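Local coordinates for flavoprotein 390 (Photobacterium phosphoreum, PDB 1FVP), which binds two flavin mononucleotides per subunit, each carrying a myristate whose linkage probably arises in the bioluminescence reaction, as a non-fluorescent member of the bacterial luciferase family, at residues Leu75-Ser78 with Glu79-Asp83; Asp98-Glu101 with Glu102-Leu106; Asn186-Lys190 with Phe191-Val195; Gln220-Lys223 with Phe224-Asn228. All blocks are in the same frame, centred on the assembly; numbering follows the deposited sequence.

Contact 1: residues Leu75-Ser78 with Glu79-Asp83; sequences LATS and ENTVD. With FMA (6-(3-tetradecanoic acid) flavine mononucleotide), chain C.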
# COMPACT_ATOMS: atom_id res chain seq x y z
N LEU A 75 0.16 10.86 -4.58
CA LEU A 75 -1.09 11.58 -4.33
C LEU A 75 -0.90 13.01 -4.85
O LEU A 75 0.13 13.62 -4.53
CB LEU A 75 -1.39 11.47 -2.84
CG LEU A 75 -2.81 11.51 -2.32
CD1 LEU A 75 -3.39 10.11 -2.28
CD2 LEU A 75 -2.84 12.12 -0.92
N ALA A 76 -1.87 13.44 -5.64
CA ALA A 76 -1.82 14.80 -6.20
C ALA A 76 -2.60 15.71 -5.24
O ALA A 76 -3.71 16.19 -5.46
CB ALA A 76 -2.25 14.86 -7.63
N THR A 77 -1.91 15.90 -4.14
CA THR A 77 -2.23 16.64 -2.95
C THR A 77 -2.13 18.14 -3.04
O THR A 77 -2.79 18.85 -2.26
CB THR A 77 -1.21 16.16 -1.81
OG1 THR A 77 -0.69 14.92 -2.37
CG2 THR A 77 -1.86 15.97 -0.44
N SER A 78 -1.31 18.58 -3.98
CA SER A 78 -1.12 20.04 -4.18
C SER A 78 -0.52 20.30 -5.56
O SER A 78 -0.51 19.41 -6.41
CB SER A 78 -0.25 20.63 -3.10
OG SER A 78 0.95 19.87 -3.00
N GLU A 79 -0.07 21.54 -5.70
CA GLU A 79 0.53 22.00 -6.96
C GLU A 79 2.03 21.76 -6.93
O GLU A 79 2.65 21.64 -8.00
CB GLU A 79 0.25 23.47 -7.23
CG GLU A 79 -1.02 23.87 -7.99
CD GLU A 79 -1.55 25.25 -7.69
OE1 GLU A 79 -1.26 25.86 -6.67
OE2 GLU A 79 -2.31 25.72 -8.57
N ASN A 80 2.54 21.69 -5.71
CA ASN A 80 3.99 21.45 -5.50
C ASN A 80 4.26 19.95 -5.44
O ASN A 80 5.19 19.46 -6.10
CB ASN A 80 4.52 22.30 -4.37
CG ASN A 80 4.47 23.77 -4.80
OD1 ASN A 80 3.75 24.12 -5.77
ND2 ASN A 80 5.23 24.62 -4.11
N THR A 81 3.45 19.24 -4.70
CA THR A 81 3.50 17.78 -4.52
C THR A 81 3.09 17.07 -5.80
O THR A 81 3.06 15.83 -5.84
CB THR A 81 2.54 17.42 -3.31
OG1 THR A 81 3.15 18.04 -2.12
CG2 THR A 81 2.19 15.96 -3.09
N VAL A 82 2.74 17.85 -6.80
CA VAL A 82 2.28 17.33 -8.10
C VAL A 82 3.30 17.67 -9.18
O VAL A 82 3.54 16.89 -10.12
CB VAL A 82 0.86 17.84 -8.42
CG1 VAL A 82 0.82 19.26 -8.97
CG2 VAL A 82 0.14 16.89 -9.36
N ASP A 83 3.84 18.86 -9.01
CA ASP A 83 4.89 19.40 -9.93
C ASP A 83 6.05 18.39 -9.86
O ASP A 83 6.42 17.72 -10.83
CB ASP A 83 5.20 20.82 -9.52
CG ASP A 83 6.33 21.49 -10.27
OD1 ASP A 83 7.48 21.06 -10.07
OD2 ASP A 83 6.01 22.43 -11.04
N1 FMA C . 8.91 18.20 0.51
C2 FMA C . 9.88 18.74 1.27
O2 FMA C . 9.83 19.54 2.13
N3 FMA C . 11.26 18.32 1.06
C4 FMA C . 11.53 17.40 0.11
O4 FMA C . 12.66 17.05 -0.09
C4A FMA C . 10.49 16.85 -0.67
N5 FMA C . 10.72 15.96 -1.59
C5A FMA C . 9.81 15.37 -2.37
C6 FMA C . 10.14 14.45 -3.35
C7 FMA C . 9.14 13.87 -4.08
C7M FMA C . 9.41 12.81 -5.20
C8 FMA C . 7.76 14.22 -3.86
C8M FMA C . 6.65 13.62 -4.66
C9 FMA C . 7.45 15.15 -2.90
C9A FMA C . 8.42 15.77 -2.15
N10 FMA C . 8.18 16.71 -1.14
C10 FMA C . 9.10 17.31 -0.38
C1B FMA C . 6.79 17.20 -1.00
C2B FMA C . 5.74 17.21 0.10
O2B FMA C . 4.54 16.85 -0.60
C3B FMA C . 5.61 18.65 0.59
O3' FMA C . 6.71 18.98 1.35
C4B FMA C . 4.33 18.88 1.40
O4' FMA C . 3.20 18.51 0.52
C5B FMA C . 4.24 20.34 1.86
O5' FMA C . 3.73 21.12 0.63
P FMA C . 2.23 21.49 0.30
O1P FMA C . 1.94 20.44 -0.82
O2P FMA C . 1.49 21.20 1.51
O3P FMA C . 2.15 22.84 -0.01
C1' FMA C . 12.88 15.97 -4.82
O1' FMA C . 12.88 17.24 -5.09
O2' FMA C . 13.81 15.31 -5.29
C2' FMA C . 12.20 15.56 -3.56
C3' FMA C . 11.58 14.14 -3.54
C4' FMA C . 12.20 13.30 -2.49
C5' FMA C . 11.99 11.80 -2.58
C6' FMA C . 12.35 11.19 -1.25
C7' FMA C . 12.47 9.68 -1.34
C8' FMA C . 12.62 9.02 -0.02
C9' FMA C . 12.82 7.51 -0.00
C11 FMA C . 11.60 6.83 -0.59
C12 FMA C . 11.66 6.51 -2.05
C13 FMA C . 10.37 6.34 -2.78
C14 FMA C . 9.77 4.96 -2.64
C15 FMA C . 9.18 4.44 -3.92

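Contact 2: residues Asp98-Glu101 with Glu102-Leu106; sequences DINE and ERLKL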
# COMPACT_ATOMS: atom_id res chain seq x y z
N ASP A 98 -11.95 15.87 -3.62
CA ASP A 98 -11.53 16.98 -4.48
C ASP A 98 -12.66 17.30 -5.43
O ASP A 98 -12.97 16.43 -6.26
CB ASP A 98 -10.21 16.62 -5.17
CG ASP A 98 -9.07 17.29 -4.39
OD1 ASP A 98 -9.37 18.23 -3.63
OD2 ASP A 98 -7.91 16.87 -4.55
N ILE A 99 -13.24 18.48 -5.28
CA ILE A 99 -14.34 18.84 -6.22
C ILE A 99 -13.72 18.56 -7.59
O ILE A 99 -12.65 19.11 -7.90
CB ILE A 99 -14.74 20.32 -6.01
CG1 ILE A 99 -15.72 20.44 -4.81
CG2 ILE A 99 -15.35 20.99 -7.27
CD1 ILE A 99 -15.64 21.87 -4.17
N ASN A 100 -14.33 17.71 -8.37
CA ASN A 100 -13.84 17.34 -9.71
C ASN A 100 -13.16 18.49 -10.44
O ASN A 100 -12.24 18.32 -11.25
CB ASN A 100 -15.02 16.74 -10.46
CG ASN A 100 -14.50 15.90 -11.60
OD1 ASN A 100 -14.31 14.69 -11.43
ND2 ASN A 100 -14.26 16.59 -12.70
N GLU A 101 -13.64 19.69 -10.19
CA GLU A 101 -13.13 20.91 -10.81
C GLU A 101 -11.65 21.05 -10.43
O GLU A 101 -10.77 20.81 -11.26
CB GLU A 101 -13.86 22.14 -10.32
CG GLU A 101 -14.24 23.19 -11.36
CD GLU A 101 -15.22 24.22 -10.86
OE1 GLU A 101 -14.94 24.97 -9.93
OE2 GLU A 101 -16.28 24.17 -11.53
N GLU A 102 -11.43 21.42 -9.19
CA GLU A 102 -10.12 21.62 -8.60
C GLU A 102 -9.21 20.41 -8.80
O GLU A 102 -8.00 20.58 -9.08
CB GLU A 102 -10.17 21.89 -7.10
CG GLU A 102 -8.83 21.91 -6.36
CD GLU A 102 -9.01 22.17 -4.89
OE1 GLU A 102 -10.06 21.89 -4.31
OE2 GLU A 102 -8.02 22.69 -4.31
N ARG A 103 -9.72 19.21 -8.71
CA ARG A 103 -8.83 18.05 -8.91
C ARG A 103 -8.44 17.99 -10.38
O ARG A 103 -7.51 17.23 -10.70
CB ARG A 103 -9.40 16.75 -8.39
CG ARG A 103 -10.04 15.81 -9.38
CD ARG A 103 -10.37 14.51 -8.76
NE ARG A 103 -11.23 14.63 -7.60
CZ ARG A 103 -12.31 13.82 -7.48
NH1 ARG A 103 -12.67 12.93 -8.39
NH2 ARG A 103 -13.04 13.93 -6.36
N LEU A 104 -9.12 18.75 -11.22
CA LEU A 104 -8.80 18.76 -12.67
C LEU A 104 -7.69 19.76 -12.94
O LEU A 104 -6.88 19.55 -13.85
CB LEU A 104 -10.05 18.92 -13.50
CG LEU A 104 -10.48 17.71 -14.32
CD1 LEU A 104 -11.89 17.90 -14.88
CD2 LEU A 104 -9.46 17.59 -15.43
N LYS A 105 -7.68 20.79 -12.11
CA LYS A 105 -6.65 21.81 -12.15
C LYS A 105 -5.28 21.19 -11.83
O LYS A 105 -4.24 21.78 -12.20
CB LYS A 105 -6.88 22.90 -11.10
CG LYS A 105 -8.23 23.59 -11.25
CD LYS A 105 -8.56 24.40 -10.00
CE LYS A 105 -8.03 25.82 -10.05
NZ LYS A 105 -9.01 26.74 -9.39
N LEU A 106 -5.25 20.05 -11.16
CA LEU A 106 -4.00 19.38 -10.78
C LEU A 106 -3.46 18.45 -11.85
O LEU A 106 -2.21 18.37 -11.88
CB LEU A 106 -4.10 18.79 -9.38
CG LEU A 106 -4.55 19.80 -8.33
CD1 LEU A 106 -5.66 19.20 -7.49
CD2 LEU A 106 -3.37 20.14 -7.44

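Contact 3: residues Asn186-Lys190 with Phe191-Val195; sequences NLAGK and FDNTV. With FMA (6-(3-tetradecanoic acid) flavine mononucleotide), chain D.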
# COMPACT_ATOMS: atom_id res chain seq x y z
N ASN A 186 -17.58 9.00 -18.34
CA ASN A 186 -17.97 10.32 -18.84
C ASN A 186 -16.88 11.25 -18.26
O ASN A 186 -16.32 12.12 -18.93
CB ASN A 186 -19.38 10.69 -18.42
CG ASN A 186 -20.18 11.63 -19.29
OD1 ASN A 186 -19.79 12.78 -19.58
ND2 ASN A 186 -21.36 11.13 -19.71
N LEU A 187 -16.64 10.95 -16.99
CA LEU A 187 -15.66 11.64 -16.18
C LEU A 187 -14.25 11.23 -16.62
O LEU A 187 -13.34 12.08 -16.62
CB LEU A 187 -15.88 11.37 -14.68
CG LEU A 187 -14.93 12.19 -13.79
CD1 LEU A 187 -15.04 13.68 -14.09
CD2 LEU A 187 -15.25 11.93 -12.33
N ALA A 188 -14.15 9.94 -16.98
CA ALA A 188 -12.84 9.43 -17.44
C ALA A 188 -12.35 10.53 -18.39
O ALA A 188 -11.25 11.06 -18.23
CB ALA A 188 -12.93 8.09 -18.11
N GLY A 189 -13.26 10.87 -19.28
CA GLY A 189 -13.16 11.86 -20.32
C GLY A 189 -12.56 13.19 -19.89
O GLY A 189 -11.56 13.64 -20.52
N LYS A 190 -13.11 13.80 -18.85
CA LYS A 190 -12.62 15.08 -18.36
C LYS A 190 -11.17 14.98 -17.90
O LYS A 190 -10.58 16.00 -17.55
CB LYS A 190 -13.43 15.67 -17.23
CG LYS A 190 -14.90 15.38 -17.05
CD LYS A 190 -15.82 16.17 -17.96
CE LYS A 190 -16.21 15.30 -19.15
NZ LYS A 190 -16.87 16.13 -20.20
N PHE A 191 -10.65 13.79 -17.84
CA PHE A 191 -9.31 13.39 -17.43
C PHE A 191 -8.60 12.82 -18.67
O PHE A 191 -7.84 11.83 -18.62
CB PHE A 191 -9.30 12.36 -16.29
CG PHE A 191 -9.45 12.97 -14.93
CD1 PHE A 191 -8.37 13.57 -14.31
CD2 PHE A 191 -10.68 12.99 -14.29
CE1 PHE A 191 -8.47 14.18 -13.07
CE2 PHE A 191 -10.82 13.60 -13.04
CZ PHE A 191 -9.70 14.19 -12.43
N ASP A 192 -8.90 13.43 -19.80
CA ASP A 192 -8.35 13.01 -21.10
C ASP A 192 -8.38 11.48 -21.18
O ASP A 192 -7.58 10.91 -21.96
CB ASP A 192 -6.95 13.53 -21.38
CG ASP A 192 -6.62 14.94 -20.95
OD1 ASP A 192 -7.04 15.94 -21.57
OD2 ASP A 192 -5.89 15.01 -19.93
N ASN A 193 -9.26 10.86 -20.43
CA ASN A 193 -9.34 9.39 -20.46
C ASN A 193 -8.03 8.74 -20.04
O ASN A 193 -7.68 7.68 -20.61
CB ASN A 193 -9.79 8.97 -21.86
CG ASN A 193 -11.24 8.55 -21.93
OD1 ASN A 193 -11.53 7.65 -22.73
ND2 ASN A 193 -12.13 9.13 -21.13
N THR A 194 -7.35 9.33 -19.07
CA THR A 194 -6.07 8.81 -18.57
C THR A 194 -6.09 8.28 -17.15
O THR A 194 -5.01 8.35 -16.47
CB THR A 194 -4.94 9.93 -18.71
OG1 THR A 194 -5.13 10.95 -17.67
CG2 THR A 194 -4.92 10.54 -20.11
N VAL A 195 -7.23 7.75 -16.68
CA VAL A 195 -7.22 7.27 -15.29
C VAL A 195 -7.82 5.87 -15.18
O VAL A 195 -8.58 5.51 -16.07
CB VAL A 195 -8.01 8.24 -14.40
CG1 VAL A 195 -7.35 9.58 -14.17
CG2 VAL A 195 -9.41 8.37 -14.98
N1 FMA D . -13.13 3.65 -23.33
C2 FMA D . -12.00 2.96 -23.20
O2 FMA D . -10.96 3.14 -23.72
N3 FMA D . -11.98 1.80 -22.31
C4 FMA D . -13.08 1.43 -21.63
O4 FMA D . -13.01 0.46 -20.91
C4A FMA D . -14.28 2.19 -21.78
N5 FMA D . -15.40 1.91 -21.17
C5A FMA D . -16.56 2.58 -21.28
C6 FMA D . -17.71 2.22 -20.58
C7 FMA D . -18.84 2.97 -20.76
C7M FMA D . -20.20 2.66 -20.02
C8 FMA D . -18.87 4.10 -21.64
C8M FMA D . -20.08 4.95 -21.87
C9 FMA D . -17.72 4.44 -22.32
C9A FMA D . -16.55 3.74 -22.18
N10 FMA D . -15.36 4.03 -22.83
C10 FMA D . -14.22 3.35 -22.71
C1B FMA D . -15.29 5.22 -23.78
C2B FMA D . -13.86 5.89 -23.91
O2B FMA D . -14.16 7.25 -23.67
C3B FMA D . -13.30 5.61 -25.29
O3' FMA D . -13.91 4.50 -25.87
C4B FMA D . -11.78 5.44 -25.37
O4' FMA D . -11.09 6.63 -24.84
C5B FMA D . -11.33 5.24 -26.84
O5' FMA D . -10.33 6.38 -27.14
P FMA D . -10.32 7.38 -28.36
O1P FMA D . -9.99 6.39 -29.53
O2P FMA D . -11.65 7.96 -28.47
O3P FMA D . -9.42 8.39 -28.07
C1' FMA D . -18.25 -1.35 -19.92
O1' FMA D . -19.47 -0.97 -19.77
O2' FMA D . -18.02 -2.53 -20.22
C2' FMA D . -17.35 -0.26 -20.40
C3' FMA D . -17.62 1.07 -19.66
C4' FMA D . -16.63 1.18 -18.54
C5' FMA D . -17.01 0.73 -17.15
C6' FMA D . -16.60 1.70 -16.07
C7' FMA D . -16.37 1.03 -14.73
C8' FMA D . -17.24 1.45 -13.62
C9' FMA D . -16.80 2.57 -12.70
C11 FMA D . -17.92 3.14 -11.87
C12 FMA D . -18.99 2.29 -11.29
C13 FMA D . -20.00 2.89 -10.37
C14 FMA D . -21.02 1.98 -9.77
C15 FMA D . -21.61 0.98 -10.72

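Contact 4: residues Gln220-Lys223 with Phe224-Asn228; sequences QVIK and FRQDN. With FMA (6-(3-tetradecanoic acid) flavine mononucleotide), chain D.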
# COMPACT_ATOMS: atom_id res chain seq x y z
N GLN A 220 -19.11 -7.54 -16.27
CA GLN A 220 -19.23 -6.48 -17.26
C GLN A 220 -17.84 -6.26 -17.88
O GLN A 220 -17.71 -6.46 -19.10
CB GLN A 220 -19.74 -5.14 -16.76
CG GLN A 220 -20.23 -4.32 -17.94
CD GLN A 220 -20.61 -2.91 -17.57
OE1 GLN A 220 -20.27 -2.39 -16.51
NE2 GLN A 220 -21.33 -2.29 -18.49
N VAL A 221 -16.88 -5.87 -17.06
CA VAL A 221 -15.52 -5.63 -17.59
C VAL A 221 -14.99 -6.93 -18.18
O VAL A 221 -14.61 -6.98 -19.37
CB VAL A 221 -14.62 -5.05 -16.50
CG1 VAL A 221 -13.20 -4.84 -16.98
CG2 VAL A 221 -15.21 -3.76 -15.95
N ILE A 222 -15.00 -7.99 -17.39
CA ILE A 222 -14.52 -9.30 -17.84
C ILE A 222 -15.02 -9.56 -19.26
O ILE A 222 -14.34 -10.29 -19.99
CB ILE A 222 -14.88 -10.44 -16.84
CG1 ILE A 222 -13.88 -11.60 -17.04
CG2 ILE A 222 -16.33 -10.95 -16.97
CD1 ILE A 222 -12.40 -11.27 -16.66
N LYS A 223 -16.14 -8.97 -19.62
CA LYS A 223 -16.75 -9.11 -20.94
C LYS A 223 -16.23 -8.07 -21.93
O LYS A 223 -15.64 -8.45 -22.95
CB LYS A 223 -18.27 -9.03 -20.90
CG LYS A 223 -18.94 -10.01 -21.87
CD LYS A 223 -20.43 -10.07 -21.61
CE LYS A 223 -20.81 -10.30 -20.17
NZ LYS A 223 -20.84 -11.73 -19.77
N PHE A 224 -16.45 -6.81 -21.63
CA PHE A 224 -16.01 -5.65 -22.42
C PHE A 224 -14.58 -5.92 -22.93
O PHE A 224 -14.26 -5.56 -24.07
CB PHE A 224 -16.04 -4.34 -21.64
CG PHE A 224 -15.30 -3.21 -22.29
CD1 PHE A 224 -13.92 -3.05 -22.09
CD2 PHE A 224 -15.98 -2.30 -23.11
CE1 PHE A 224 -13.24 -2.01 -22.70
CE2 PHE A 224 -15.31 -1.24 -23.72
CZ PHE A 224 -13.92 -1.11 -23.52
N ARG A 225 -13.78 -6.48 -22.03
CA ARG A 225 -12.40 -6.84 -22.41
C ARG A 225 -12.65 -7.93 -23.48
O ARG A 225 -12.74 -7.63 -24.67
CB ARG A 225 -11.49 -7.38 -21.34
CG ARG A 225 -11.68 -7.13 -19.88
CD ARG A 225 -10.90 -6.00 -19.30
NE ARG A 225 -10.25 -6.41 -18.06
CZ ARG A 225 -9.80 -5.65 -17.06
NH1 ARG A 225 -9.92 -4.33 -17.09
NH2 ARG A 225 -9.21 -6.26 -16.03
N GLN A 226 -12.82 -9.14 -22.99
CA GLN A 226 -13.08 -10.32 -23.81
C GLN A 226 -13.65 -9.93 -25.18
O GLN A 226 -13.02 -10.07 -26.24
CB GLN A 226 -14.02 -11.31 -23.11
CG GLN A 226 -13.33 -12.12 -22.06
CD GLN A 226 -13.93 -13.48 -21.80
OE1 GLN A 226 -14.59 -14.09 -22.65
NE2 GLN A 226 -13.66 -13.98 -20.58
N ASP A 227 -14.87 -9.44 -25.11
CA ASP A 227 -15.67 -9.02 -26.26
C ASP A 227 -14.81 -8.35 -27.33
O ASP A 227 -14.75 -8.86 -28.46
CB ASP A 227 -16.86 -8.16 -25.83
CG ASP A 227 -17.94 -8.09 -26.89
OD1 ASP A 227 -18.47 -9.14 -27.28
OD2 ASP A 227 -18.23 -6.94 -27.32
N ASN A 228 -14.19 -7.25 -26.92
CA ASN A 228 -13.33 -6.48 -27.83
C ASN A 228 -11.99 -6.16 -27.18
O ASN A 228 -11.84 -5.58 -26.10
CB ASN A 228 -14.08 -5.28 -28.40
CG ASN A 228 -14.31 -4.13 -27.46
OD1 ASN A 228 -13.95 -2.98 -27.77
ND2 ASN A 228 -14.91 -4.40 -26.31
N1 FMA D . -13.13 3.65 -23.33
C2 FMA D . -12.00 2.96 -23.20
O2 FMA D . -10.96 3.14 -23.72
N3 FMA D . -11.98 1.80 -22.31
C4 FMA D . -13.08 1.43 -21.63
O4 FMA D . -13.01 0.46 -20.91
C4A FMA D . -14.28 2.19 -21.78
N5 FMA D . -15.40 1.91 -21.17
C5A FMA D . -16.56 2.58 -21.28
C6 FMA D . -17.71 2.22 -20.58
C7 FMA D . -18.84 2.97 -20.76
C7M FMA D . -20.20 2.66 -20.02
C8 FMA D . -18.87 4.10 -21.64
C8M FMA D . -20.08 4.95 -21.87
C9 FMA D . -17.72 4.44 -22.32
C9A FMA D . -16.55 3.74 -22.18
N10 FMA D . -15.36 4.03 -22.83
C10 FMA D . -14.22 3.35 -22.71
C1B FMA D . -15.29 5.22 -23.78
C2B FMA D . -13.86 5.89 -23.91
O2B FMA D . -14.16 7.25 -23.67
C3B FMA D . -13.30 5.61 -25.29
O3' FMA D . -13.91 4.50 -25.87
C4B FMA D . -11.78 5.44 -25.37
O4' FMA D . -11.09 6.63 -24.84
C5B FMA D . -11.33 5.24 -26.84
O5' FMA D . -10.33 6.38 -27.14
P FMA D . -10.32 7.38 -28.36
O1P FMA D . -9.99 6.39 -29.53
O2P FMA D . -11.65 7.96 -28.47
O3P FMA D . -9.42 8.39 -28.07
C1' FMA D . -18.25 -1.35 -19.92
O1' FMA D . -19.47 -0.97 -19.77
O2' FMA D . -18.02 -2.53 -20.22
C2' FMA D . -17.35 -0.26 -20.40
C3' FMA D . -17.62 1.07 -19.66
C4' FMA D . -16.63 1.18 -18.54
C5' FMA D . -17.01 0.73 -17.15
C6' FMA D . -16.60 1.70 -16.07
C7' FMA D . -16.37 1.03 -14.73
C8' FMA D . -17.24 1.45 -13.62
C9' FMA D . -16.80 2.57 -12.70
C11 FMA D . -17.92 3.14 -11.87
C12 FMA D . -18.99 2.29 -11.29
C13 FMA D . -20.00 2.89 -10.37
C14 FMA D . -21.02 1.98 -9.77
C15 FMA D . -21.61 0.98 -10.72

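Contact 1: residues Leu75-Ser78 with Glu79-Asp83
Two groups grip Ser-78 OG: the backbone amide of Thr-81 and the flavin phosphate. Thr-81 N donates to Ser-78 OG at 3.1 Å with an N-H...O angle of 154°, a capping bond at the start of helix 80-87. Ser-78 OG in turn donates to phosphate oxygen O1P of the chain C flavin. A first torsion of 52° sets this hydroxyl between the backbone N and carbonyl carbon of Ser-78, where it faces both partners. Thr-81 divides its two branches. Its OG1 is hydrogen-bonded to ribityl O2B of the same flavin, either atom being able to donate, whereas its methyl CG2 lies 3.1 Å from Thr-77 OG1 and 3.4 Å from Leu-75 O. Thr-77 OG1 donates to Leu-75 O at 2.7 Å, coming from above the carbonyl plane across the inverse gamma turn centred on Ala-76. Behind this polar edge, Ala-76 CB packs on Val-82 CG2 at 3.6 Å, against strand 92-94 and Phe-109 of helix 100-116. Tyr-88 OH is a further partner of the flavin. The cap joins the phosphate directly to a helix start, whose positive end would probably favour the anion.

Contact 2: residues Asp98-Glu101 with Glu102-Leu106
Arg-103 folds back from the first turn of its helix over Asp-98 and Asn-100. Its CB meets Asp-98 CB at 3.3 Å, and CG lies 3.8 Å from Asn-100 O. CD passes near Asp-98 CB, and the bend there (chi3 57°) swings the guanidinium round to the backbone of Asp-98, with NE 2.8 Å from Asp-98 O and NH2 also close to that oxygen. Asn-100 CA sits over one face of the guanidinium, offset toward its rim, while Asp-98 N lies at the edge in its plane. Arg-103 NH1 ends nearest Asn-100 OD1, at 3.9 Å, with the amide and guanidinium planes turned 57° apart. The stretch opens helix 100-116, which connects parallel strands 92-94 and 126-134 in a beta-alpha-beta unit of the luciferase-type fold. Arg-103 N donates almost straight to Ile-99 O, at 3.0 Å and 170°. Two residues on, Glu-101 O accepts from both Leu-104 N and Lys-105 N. Asp-98 OD1 and Glu-102 OE1 approach to 3.8 Å, like charges that the nearby helix start may temper. Along the opposite flank from Glu-102, Asn-100 and Leu-104 run side by side, Asn-100 ND2 3.5 Å from Leu-104 CD1, and Asn-100 N is hydrogen-bonded to Ser-171 OG.

Contact 3: residues Asn186-Lys190 with Phe191-Val195
Ala-188 O accepts from Asn-193 N at 3.0 Å as helix 178-190 ends in a Schellman motif, with Asp-192 at positive phi as its C-prime residue, though the place of Asn-193 N is less certain. A type I' turn from Phe-191 to Thr-194 overlaps it. There Phe-191 O accepts from Thr-194 N and, on the other face of the carbonyl plane, from Thr-194 OG1 at 3.0 Å. The turn carries Asn-193 back along the helix end, where its ND2 rests 3.3 Å from Ala-188 CB. The oxygen end of the amide turns to the ligand: Asn-193 OD1 accepts from O2B at 2.8 Å and from O4' of the chain D flavin, so one oxygen gathers two hydroxyls of the ribityl chain. Phe-191 goes the other way. With its CG beside the backbone N (chi1 -82°), the ring lies with CD2 3.7 Å from Leu-187 O, which stands at the ring edge, and with CE2 4.3 Å from Leu-187 CD1. Beyond these contacts the Phe-191 ring meets that of Phe-94 at about 50° and packs on Arg-103 of helix 100-116 and Leu-128 of strand 126-134, while Thr-194 is bonded to His-126 through its backbone just ahead of strand 195-199.

Contact 4: residues Gln220-Lys223 with Phe224-Asn228
The chain D flavin pocket takes one wall from the C-terminal helix 207-227, where Gln-220 and Phe-224, one turn apart, both face the ligand. Phe-224 N donates to Gln-220 O at 2.8 Å, an ordinary helix bond. Gln-220 is extended, and its amide NE2 comes 2.6 Å from O1' of the carboxylate on the fatty chain. Phe-224 reaches both parts of the ligand: its CB lies 3.0 Å from the other carboxylate oxygen, O2', and CG anti to the backbone N (chi1 166°) carries the ring on to the flavin. There CZ is 3.3 Å from C4, and O4 lies oblique to the ring. Asn-228 ND2 sits above one face of this ring, offset toward the rim. Asn-228, whose N makes a weak bond to Phe-224 O, is where the chain leaves helical geometry, just after Asp-227 N bonds to Lys-223 O. On another flank of the helix, Arg-225 N donates to Val-221 O at 2.8 Å, and the bent Arg-225 side chain lays one guanidinium face on Val-221 CG1, 3.3 Å from NH1. Tyr-177 touches Gln-220, and Leu-230 packs on Phe-224 and Arg-225.

The four contacts follow one another along the chain, and the first three form a touching series. Contacts 1 and 2 have centres 12 Å apart and meet where Leu-106 packs against Ser-78 and Val-82. Contacts 2 and 3, again 12 Å apart, join helix 100-116 to the end of helix 178-190 through Arg-103 with Phe-191 and Leu-104 with Lys-190. Contact 4, on the C-terminal helix, does not touch contact 3, the centres being 19 Å apart, but both meet the chain D flavin. Contact 1 holds the chain C flavin, with its centre 34 Å from that of contact 4. A helix start, a helix end and the C-terminal helix round the mixed sheet thus serve two of the flavin sites, which lie far apart.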